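Local coordinates for protein nucleoporin nup120 (Schizosaccharomyces pombe, PDB 4GQ2) that serves as a structural constituent of the nuclear pore complex, whose components can also serve as docking partners for transiently associated transport factors, at residues Lys49-Lys52 with Lys53-Ala57; Lys688-Val691 with Ser692-Phe696; Lys720-Leu723 with Ser724-Asp728. All coordinates share one frame; numbering follows the deposited sequence.

Interaction 1: residues Lys49-Lys52 with Lys53-Ala57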
ATOM      1  N   LYS A  49       6.025  -0.573 -29.313  1.00 53.23           N
ATOM      2  CA  LYS A  49       4.959  -0.964 -30.251  1.00 59.95           C
ATOM      3  C   LYS A  49       4.114  -2.104 -29.695  1.00 48.13           C
ATOM      4  O   LYS A  49       2.929  -2.207 -29.997  1.00 51.39           O
ATOM      5  CB  LYS A  49       5.532  -1.368 -31.614  1.00 60.24           C
ATOM      6  CG  LYS A  49       5.953  -0.208 -32.500  1.00 73.80           C
ATOM      7  CD  LYS A  49       6.627  -0.735 -33.759  1.00 93.41           C
ATOM      8  CE  LYS A  49       7.650   0.246 -34.310  1.00 79.91           C
ATOM      9  NZ  LYS A  49       8.824  -0.485 -34.857  1.00 71.90           N
ATOM     10  N   LEU A  50       4.743  -2.958 -28.898  1.00 45.67           N
ATOM     11  CA  LEU A  50       4.067  -4.047 -28.206  1.00 55.10           C
ATOM     12  C   LEU A  50       3.058  -3.473 -27.204  1.00 53.28           C
ATOM     13  O   LEU A  50       1.900  -3.891 -27.164  1.00 50.47           O
ATOM     14  CB  LEU A  50       5.098  -4.904 -27.464  1.00 48.96           C
ATOM     15  CG  LEU A  50       4.942  -6.418 -27.297  1.00 58.60           C
ATOM     16  CD1 LEU A  50       5.581  -6.845 -25.981  1.00 54.00           C
ATOM     17  CD2 LEU A  50       3.503  -6.892 -27.361  1.00 49.88           C
ATOM     18  N   PHE A  51       3.514  -2.514 -26.400  1.00 46.25           N
ATOM     19  CA  PHE A  51       2.664  -1.853 -25.424  1.00 50.44           C
ATOM     20  C   PHE A  51       1.481  -1.192 -26.121  1.00 46.75           C
ATOM     21  O   PHE A  51       0.329  -1.437 -25.758  1.00 51.23           O
ATOM     22  CB  PHE A  51       3.459  -0.822 -24.605  1.00 49.79           C
ATOM     23  CG  PHE A  51       2.671  -0.215 -23.484  1.00 36.19           C
ATOM     24  CD1 PHE A  51       2.400  -0.950 -22.332  1.00 34.69           C
ATOM     25  CD2 PHE A  51       2.185   1.078 -23.580  1.00 38.92           C
ATOM     26  CE1 PHE A  51       1.653  -0.400 -21.299  1.00 44.41           C
ATOM     27  CE2 PHE A  51       1.436   1.635 -22.547  1.00 40.95           C
ATOM     28  CZ  PHE A  51       1.169   0.897 -21.407  1.00 40.95           C
ATOM     29  N   LYS A  52       1.781  -0.381 -27.135  1.00 46.20           N
ATOM     30  CA  LYS A  52       0.762   0.326 -27.917  1.00 48.48           C
ATOM     31  C   LYS A  52      -0.246  -0.608 -28.562  1.00 44.79           C
ATOM     32  O   LYS A  52      -1.452  -0.337 -28.545  1.00 47.27           O
ATOM     33  CB  LYS A  52       1.407   1.218 -28.982  1.00 53.81           C
ATOM     34  CG  LYS A  52       2.086   2.461 -28.422  1.00 48.50           C
ATOM     35  CD  LYS A  52       2.395   3.452 -29.531  1.00 53.46           C
ATOM     36  CE  LYS A  52       3.414   4.486 -29.085  1.00 58.19           C
ATOM     37  NZ  LYS A  52       3.521   5.609 -30.057  1.00 64.15           N
ATOM     38  N   LYS A  53       0.239  -1.718 -29.108  1.00 42.93           N
ATOM     39  CA  LYS A  53      -0.640  -2.645 -29.809  1.00 45.49           C
ATOM     40  C   LYS A  53      -1.576  -3.333 -28.828  1.00 49.39           C
ATOM     41  O   LYS A  53      -2.762  -3.502 -29.114  1.00 49.75           O
ATOM     42  CB  LYS A  53       0.162  -3.677 -30.602  1.00 47.39           C
ATOM     43  CG  LYS A  53      -0.673  -4.510 -31.560  1.00 57.55           C
ATOM     44  CD  LYS A  53       0.167  -5.523 -32.315  1.00 59.58           C
ATOM     45  CE  LYS A  53      -0.704  -6.361 -33.239  1.00 66.90           C
ATOM     46  NZ  LYS A  53       0.077  -7.440 -33.903  1.00 78.43           N
ATOM     47  N   GLU A  54      -1.045  -3.690 -27.660  1.00 48.33           N
ATOM     48  CA  GLU A  54      -1.771  -4.534 -26.706  1.00 49.88           C
ATOM     49  C   GLU A  54      -2.527  -3.793 -25.601  1.00 46.68           C
ATOM     50  O   GLU A  54      -3.481  -4.337 -25.057  1.00 40.19           O
ATOM     51  CB  GLU A  54      -0.825  -5.550 -26.056  1.00 44.26           C
ATOM     52  CG  GLU A  54       0.061  -6.312 -27.036  1.00 58.82           C
ATOM     53  CD  GLU A  54      -0.608  -7.517 -27.673  1.00 64.04           C
ATOM     54  OE1 GLU A  54      -1.654  -7.970 -27.165  1.00 64.28           O
ATOM     55  OE2 GLU A  54      -0.074  -8.022 -28.685  1.00 69.83           O
ATOM     56  N   CYS A  55      -2.104  -2.572 -25.266  1.00 41.86           N
ATOM     57  CA  CYS A  55      -2.546  -1.924 -24.020  1.00 41.46           C
ATOM     58  C   CYS A  55      -3.061  -0.503 -24.165  1.00 38.77           C
ATOM     59  O   CYS A  55      -3.577   0.059 -23.214  1.00 42.68           O
ATOM     60  CB  CYS A  55      -1.410  -1.912 -23.001  1.00 34.78           C
ATOM     61  SG  CYS A  55      -0.586  -3.502 -22.805  1.00 50.90           S
ATOM     62  N   VAL A  56      -2.897   0.086 -25.343  1.00 38.92           N
ATOM     63  CA  VAL A  56      -3.294   1.465 -25.558  1.00 32.44           C
ATOM     64  C   VAL A  56      -4.483   1.459 -26.497  1.00 36.29           C
ATOM     65  O   VAL A  56      -4.323   1.285 -27.702  1.00 34.95           O
ATOM     66  CB  VAL A  56      -2.141   2.312 -26.145  1.00 33.48           C
ATOM     67  CG1 VAL A  56      -2.583   3.748 -26.357  1.00 29.30           C
ATOM     68  CG2 VAL A  56      -0.915   2.264 -25.236  1.00 31.36           C
ATOM     69  N   ALA A  57      -5.675   1.635 -25.929  1.00 35.77           N
ATOM     70  CA  ALA A  57      -6.918   1.637 -26.688  1.00 38.89           C
ATOM     71  C   ALA A  57      -6.933   2.805 -27.671  1.00 44.73           C
ATOM     72  O   ALA A  57      -6.336   3.849 -27.401  1.00 41.93           O
ATOM     73  CB  ALA A  57      -8.122   1.706 -25.741  1.00 31.27           C
TER
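Phe-51 O is gripped by two backbone N-H groups of the turn that follows it: Cys-55 N at 2.7 Å, and Glu-54 N in a weak, more bent bond. Glu-54 N donates its better bond to Leu-50 O, while Lys-53 N reaches Lys-49 O at 2.9 Å. Two side-chain pairs keep this i to i+4 spacing, and Val-56 adds an i to i+5 contact. With CG of Phe-51 anti to the backbone N (chi1 -174°), the ring swings toward the later residues, and Cys-55 CB sits over one face as a CH-pi contact, 4.1 Å from the ring centroid. Cys-55 SG approaches the same ring obliquely at 4.6 Å from that centroid, a sulfur-aromatic contact. Val-56 CG2 meets Phe-51 CE2 at 3.6 Å, the two side chains crossing at about a right angle. Leu-50 CD2 lies 3.5 Å from Glu-54 CG. The chain leads on into edge strand 59-64 of a five-stranded sheet, whose strand 73-79 Ala-57 touches. This turn of helix 46-55 thus has an apolar side, where Phe-51 and Cys-55 face helix 434-443, and a polar one, where a hydrogen bond to Asn-81 and a salt bridge to Lys-453 each hold one Glu-54 oxygen, which should limit rotation of the carboxylate.

Interaction 2: residues Lys688-Val691 with Ser692-Phe696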
ATOM      1  N   LYS A 688      -1.705  15.398   1.318  1.00 33.78           N
ATOM      2  CA  LYS A 688      -1.772  16.844   1.494  1.00 32.02           C
ATOM      3  C   LYS A 688      -2.076  17.196   2.950  1.00 31.42           C
ATOM      4  O   LYS A 688      -1.467  18.096   3.510  1.00 32.27           O
ATOM      5  CB  LYS A 688      -2.760  17.474   0.511  1.00 35.75           C
ATOM      6  CG  LYS A 688      -2.461  17.103  -0.935  1.00 39.69           C
ATOM      7  CD  LYS A 688      -3.126  18.039  -1.932  1.00 59.15           C
ATOM      8  CE  LYS A 688      -2.647  17.779  -3.355  1.00 41.80           C
ATOM      9  NZ  LYS A 688      -3.379  16.634  -3.965  1.00 49.43           N
ATOM     10  N   PHE A 689      -2.975  16.449   3.581  1.00 33.64           N
ATOM     11  CA  PHE A 689      -3.193  16.619   5.018  1.00 36.33           C
ATOM     12  C   PHE A 689      -1.915  16.447   5.850  1.00 36.57           C
ATOM     13  O   PHE A 689      -1.593  17.309   6.671  1.00 46.00           O
ATOM     14  CB  PHE A 689      -4.329  15.718   5.530  1.00 39.28           C
ATOM     15  CG  PHE A 689      -5.676  16.385   5.511  1.00 37.06           C
ATOM     16  CD1 PHE A 689      -5.917  17.511   6.288  1.00 37.65           C
ATOM     17  CD2 PHE A 689      -6.700  15.892   4.718  1.00 33.35           C
ATOM     18  CE1 PHE A 689      -7.155  18.136   6.268  1.00 40.14           C
ATOM     19  CE2 PHE A 689      -7.944  16.507   4.701  1.00 40.78           C
ATOM     20  CZ  PHE A 689      -8.173  17.629   5.478  1.00 37.73           C
ATOM     21  N   GLN A 690      -1.191  15.348   5.627  1.00 37.22           N
ATOM     22  CA  GLN A 690       0.064  15.058   6.348  1.00 29.78           C
ATOM     23  C   GLN A 690       1.104  16.177   6.225  1.00 29.24           C
ATOM     24  O   GLN A 690       1.663  16.629   7.225  1.00 32.46           O
ATOM     25  CB  GLN A 690       0.665  13.728   5.879  1.00 25.74           C
ATOM     26  CG  GLN A 690       2.006  13.397   6.523  1.00 28.64           C
ATOM     27  CD  GLN A 690       2.604  12.088   6.034  1.00 28.34           C
ATOM     28  OE1 GLN A 690       2.855  11.175   6.822  1.00 32.71           O
ATOM     29  NE2 GLN A 690       2.811  11.983   4.739  1.00 27.10           N
ATOM     30  N   VAL A 691       1.371  16.604   4.998  1.00 25.80           N
ATOM     31  CA  VAL A 691       2.283  17.724   4.747  1.00 27.33           C
ATOM     32  C   VAL A 691       1.782  19.008   5.438  1.00 34.01           C
ATOM     33  O   VAL A 691       2.572  19.744   6.043  1.00 37.14           O
ATOM     34  CB  VAL A 691       2.490  17.912   3.220  1.00 35.44           C
ATOM     35  CG1 VAL A 691       3.117  19.262   2.877  1.00 29.90           C
ATOM     36  CG2 VAL A 691       3.313  16.751   2.653  1.00 26.58           C
ATOM     37  N   SER A 692       0.471  19.246   5.389  1.00 29.15           N
ATOM     38  CA  SER A 692      -0.121  20.415   6.029  1.00 33.68           C
ATOM     39  C   SER A 692       0.073  20.384   7.551  1.00 34.29           C
ATOM     40  O   SER A 692       0.574  21.345   8.141  1.00 34.96           O
ATOM     41  CB  SER A 692      -1.608  20.523   5.666  1.00 39.46           C
ATOM     42  OG  SER A 692      -2.305  21.371   6.562  1.00 47.37           O
ATOM     43  N   ILE A 693      -0.332  19.277   8.170  1.00 29.50           N
ATOM     44  CA  ILE A 693      -0.204  19.078   9.614  1.00 30.38           C
ATOM     45  C   ILE A 693       1.244  19.212  10.070  1.00 34.65           C
ATOM     46  O   ILE A 693       1.530  19.853  11.087  1.00 35.84           O
ATOM     47  CB  ILE A 693      -0.738  17.686  10.022  1.00 32.45           C
ATOM     48  CG1 ILE A 693      -2.257  17.631   9.850  1.00 27.68           C
ATOM     49  CG2 ILE A 693      -0.336  17.351  11.455  1.00 30.05           C
ATOM     50  CD1 ILE A 693      -2.801  16.236   9.598  1.00 30.73           C
ATOM     51  N   GLU A 694       2.158  18.611   9.307  1.00 32.78           N
ATOM     52  CA  GLU A 694       3.578  18.699   9.613  1.00 30.77           C
ATOM     53  C   GLU A 694       4.065  20.146   9.627  1.00 36.85           C
ATOM     54  O   GLU A 694       4.798  20.552  10.539  1.00 38.58           O
ATOM     55  CB  GLU A 694       4.398  17.842   8.641  1.00 30.48           C
ATOM     56  CG  GLU A 694       4.332  16.352   8.958  1.00 30.34           C
ATOM     57  CD  GLU A 694       4.733  15.461   7.797  1.00 31.24           C
ATOM     58  OE1 GLU A 694       5.097  15.994   6.728  1.00 29.98           O
ATOM     59  OE2 GLU A 694       4.687  14.220   7.960  1.00 32.01           O
ATOM     60  N   GLY A 695       3.657  20.921   8.625  1.00 36.49           N
ATOM     61  CA  GLY A 695       4.038  22.329   8.556  1.00 37.13           C
ATOM     62  C   GLY A 695       3.691  23.072   9.841  1.00 40.80           C
ATOM     63  O   GLY A 695       4.498  23.850  10.350  1.00 39.45           O
ATOM     64  N   PHE A 696       2.494  22.812  10.369  1.00 42.13           N
ATOM     65  CA  PHE A 696       2.020  23.446  11.601  1.00 42.39           C
ATOM     66  C   PHE A 696       2.826  22.983  12.813  1.00 43.62           C
ATOM     67  O   PHE A 696       3.278  23.807  13.616  1.00 38.95           O
ATOM     68  CB  PHE A 696       0.519  23.196  11.810  1.00 40.08           C
ATOM     69  CG  PHE A 696      -0.367  23.933  10.842  1.00 38.49           C
ATOM     70  CD1 PHE A 696      -0.296  25.317  10.720  1.00 43.41           C
ATOM     71  CD2 PHE A 696      -1.290  23.245  10.065  1.00 54.39           C
ATOM     72  CE1 PHE A 696      -1.115  25.993   9.829  1.00 52.72           C
ATOM     73  CE2 PHE A 696      -2.115  23.917   9.170  1.00 48.54           C
ATOM     74  CZ  PHE A 696      -2.028  25.292   9.054  1.00 46.44           C
TER
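Four successive i to i+4 bonds run from Ser-692, Ile-693, Glu-694 and Gly-695 back to the carbonyls of Lys-688 to Val-691, and the Ile-693 N to Phe-689 O bond, 2.8 Å long, is almost straight at 176°. Along one side of this regular alpha-helix, Gln-690 and Glu-694 lie one turn apart. Glu-694 OE2 comes within 3.2 Å of Gln-690 CG, and the carboxylate plane is turned 24° from the amide plane. The glutamine is extended, CG lying opposite the backbone N (chi1 177°), which carries its amide outward, where OE1 hydrogen-bonds to Ser-733. Glu-694 OE2 takes a salt bridge from Arg-597 and a hydrogen bond from Trp-729, while its OE1 pairs with His-585. On another side of the helix, Ile-693 CD1 rests 3.3 Å from Phe-689 O and 4.4 Å from Phe-689 CB. A leucine in place of Glu-694 would probably leave Arg-597 without its carboxylate mate and His-585 and Trp-729 without this acceptor. Inside the helical domain, helix 672-703 therefore carries a buried acid with partners on both oxygens; the arginine beside it would be expected to favour the ionised form, and these bonds tie helices 571-585, 590-605 and 719-739 to this one.

Interaction 3: residues Lys720-Leu723 with Ser724-Asp728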
ATOM      1  N   LYS A 720      -2.501  22.361  23.573  1.00 56.66           N
ATOM      2  CA  LYS A 720      -3.713  21.676  23.136  1.00 55.03           C
ATOM      3  C   LYS A 720      -3.805  21.637  21.614  1.00 51.80           C
ATOM      4  O   LYS A 720      -4.288  20.663  21.038  1.00 46.33           O
ATOM      5  CB  LYS A 720      -4.968  22.334  23.713  1.00 58.79           C
ATOM      6  CG  LYS A 720      -5.198  22.070  25.192  1.00 81.51           C
ATOM      7  CD  LYS A 720      -6.684  22.126  25.530  1.00 93.73           C
ATOM      8  CE  LYS A 720      -6.930  22.556  26.970  1.00 99.05           C
ATOM      9  NZ  LYS A 720      -6.282  21.666  27.975  1.00102.12           N
ATOM     10  N   LEU A 721      -3.346  22.708  20.976  1.00 48.60           N
ATOM     11  CA  LEU A 721      -3.298  22.782  19.529  1.00 50.36           C
ATOM     12  C   LEU A 721      -2.259  21.789  18.978  1.00 46.95           C
ATOM     13  O   LEU A 721      -2.529  21.077  18.013  1.00 37.99           O
ATOM     14  CB  LEU A 721      -3.008  24.225  19.073  1.00 47.77           C
ATOM     15  CG  LEU A 721      -2.774  24.485  17.576  1.00 53.73           C
ATOM     16  CD1 LEU A 721      -3.950  24.011  16.724  1.00 50.43           C
ATOM     17  CD2 LEU A 721      -2.486  25.958  17.331  1.00 53.36           C
ATOM     18  N   PHE A 722      -1.086  21.745  19.608  1.00 40.23           N
ATOM     19  CA  PHE A 722      -0.029  20.819  19.223  1.00 39.52           C
ATOM     20  C   PHE A 722      -0.469  19.362  19.371  1.00 47.87           C
ATOM     21  O   PHE A 722      -0.310  18.569  18.439  1.00 47.28           O
ATOM     22  CB  PHE A 722       1.244  21.092  20.033  1.00 38.99           C
ATOM     23  CG  PHE A 722       2.333  20.077  19.816  1.00 49.23           C
ATOM     24  CD1 PHE A 722       2.825  19.822  18.539  1.00 52.17           C
ATOM     25  CD2 PHE A 722       2.875  19.382  20.890  1.00 56.35           C
ATOM     26  CE1 PHE A 722       3.827  18.888  18.338  1.00 59.55           C
ATOM     27  CE2 PHE A 722       3.880  18.447  20.696  1.00 62.17           C
ATOM     28  CZ  PHE A 722       4.355  18.200  19.418  1.00 59.10           C
ATOM     29  N   LEU A 723      -1.034  19.018  20.530  1.00 44.70           N
ATOM     30  CA  LEU A 723      -1.505  17.652  20.784  1.00 42.64           C
ATOM     31  C   LEU A 723      -2.547  17.204  19.769  1.00 39.79           C
ATOM     32  O   LEU A 723      -2.522  16.064  19.295  1.00 46.71           O
ATOM     33  CB  LEU A 723      -2.053  17.510  22.206  1.00 35.93           C
ATOM     34  CG  LEU A 723      -0.995  17.398  23.306  1.00 52.68           C
ATOM     35  CD1 LEU A 723      -1.626  17.593  24.678  1.00 54.12           C
ATOM     36  CD2 LEU A 723      -0.239  16.076  23.244  1.00 45.42           C
ATOM     37  N   SER A 724      -3.454  18.119  19.452  1.00 38.47           N
ATOM     38  CA  SER A 724      -4.488  17.931  18.445  1.00 37.60           C
ATOM     39  C   SER A 724      -3.884  17.636  17.060  1.00 34.78           C
ATOM     40  O   SER A 724      -4.413  16.830  16.308  1.00 33.61           O
ATOM     41  CB  SER A 724      -5.333  19.211  18.370  1.00 34.13           C
ATOM     42  OG  SER A 724      -6.419  19.043  17.488  1.00 50.28           O
ATOM     43  N   LEU A 725      -2.784  18.309  16.735  1.00 32.75           N
ATOM     44  CA  LEU A 725      -2.103  18.106  15.465  1.00 40.49           C
ATOM     45  C   LEU A 725      -1.382  16.762  15.421  1.00 37.26           C
ATOM     46  O   LEU A 725      -1.398  16.078  14.392  1.00 32.78           O
ATOM     47  CB  LEU A 725      -1.126  19.246  15.185  1.00 39.26           C
ATOM     48  CG  LEU A 725      -1.777  20.585  14.831  1.00 35.22           C
ATOM     49  CD1 LEU A 725      -0.717  21.667  14.890  1.00 40.38           C
ATOM     50  CD2 LEU A 725      -2.430  20.544  13.459  1.00 32.22           C
ATOM     51  N   LEU A 726      -0.778  16.384  16.545  1.00 30.67           N
ATOM     52  CA  LEU A 726      -0.100  15.104  16.667  1.00 38.69           C
ATOM     53  C   LEU A 726      -1.088  13.965  16.488  1.00 41.61           C
ATOM     54  O   LEU A 726      -0.756  12.918  15.922  1.00 45.54           O
ATOM     55  CB  LEU A 726       0.588  14.976  18.028  1.00 38.57           C
ATOM     56  CG  LEU A 726       1.992  15.542  18.228  1.00 48.62           C
ATOM     57  CD1 LEU A 726       2.458  15.233  19.643  1.00 49.76           C
ATOM     58  CD2 LEU A 726       2.975  14.979  17.208  1.00 47.73           C
ATOM     59  N   GLU A 727      -2.307  14.178  16.967  1.00 38.48           N
ATOM     60  CA  GLU A 727      -3.332  13.161  16.859  1.00 41.58           C
ATOM     61  C   GLU A 727      -3.811  13.035  15.417  1.00 45.21           C
ATOM     62  O   GLU A 727      -4.011  11.928  14.921  1.00 42.26           O
ATOM     63  CB  GLU A 727      -4.493  13.457  17.797  1.00 40.03           C
ATOM     64  CG  GLU A 727      -5.430  12.272  17.960  1.00 66.85           C
ATOM     65  CD  GLU A 727      -4.698  10.964  18.234  1.00 71.42           C
ATOM     66  OE1 GLU A 727      -4.043  10.860  19.300  1.00 70.94           O
ATOM     67  OE2 GLU A 727      -4.787  10.040  17.386  1.00 50.13           O
ATOM     68  N   ASP A 728      -3.988  14.176  14.754  1.00 38.39           N
ATOM     69  CA  ASP A 728      -4.283  14.212  13.334  1.00 34.82           C
ATOM     70  C   ASP A 728      -3.172  13.498  12.544  1.00 39.69           C
ATOM     71  O   ASP A 728      -3.441  12.596  11.740  1.00 34.79           O
ATOM     72  CB  ASP A 728      -4.404  15.669  12.874  1.00 35.37           C
ATOM     73  CG  ASP A 728      -5.718  16.314  13.290  1.00 40.23           C
ATOM     74  OD1 ASP A 728      -6.613  15.609  13.800  1.00 39.26           O
ATOM     75  OD2 ASP A 728      -5.860  17.537  13.090  1.00 49.05           O
TER
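Phe-722 lays one face of its ring against Leu-726, one helical turn on, with Leu-726 CG 4.1 Å from the ring centroid and displaced toward the rim. Beside this CH-pi contact, Leu-726 CD1 packs 3.5 Å from Phe-722 CZ. The ring gets there because CG of the phenylalanine is placed anti to the main-chain N (chi1 173°), leaning along the helix toward its C-terminal end, while the leucine takes the other common setting, CG beside its own N. Beneath the pair, Leu-726 N donates to Phe-722 O at 2.9 Å. It is one of four consecutive i to i+4 bonds of helix 719-739 within the helical part of the protein: helices 590-605 and 612-624 pack on Phe-722, the former also on Leu-726, and helix 672-703 meets both Phe-722 and Leu-725. Leu-721 and Leu-725 form a second, looser apolar step, their CD1 atoms 4.4 Å apart. On the more polar side, Ser-724 CB lies 3.2 Å from Lys-720 O, and its OG has a weak hydrogen bond from Arg-658, which also forms a salt bridge with Asp-728. Glu-727, bent at chi2, turns its carboxylate to a salt bridge with Arg-730.

How the interactions relate
The three contacts follow one another along the chain in numerical order. Interaction 1 belongs to helix 46-55, which leads into strand 59-64 of the beta-rich N-terminal part, and its centre lies about 40 Å from that of interaction 2 and about 49 Å from that of interaction 3. The latter two are close, with centres about 12 Å apart, on helices 672-703 and 719-739, which pack directly: Ile-693 CD1 meets Asp-728 CB at 3.7 Å, and Phe-696 CB meets Leu-725 CD1 at the same distance. Local one-turn contacts thus recur in both the propeller and helical parts of this scaffold nucleoporin, and helix 590-605 touches both of the later ones.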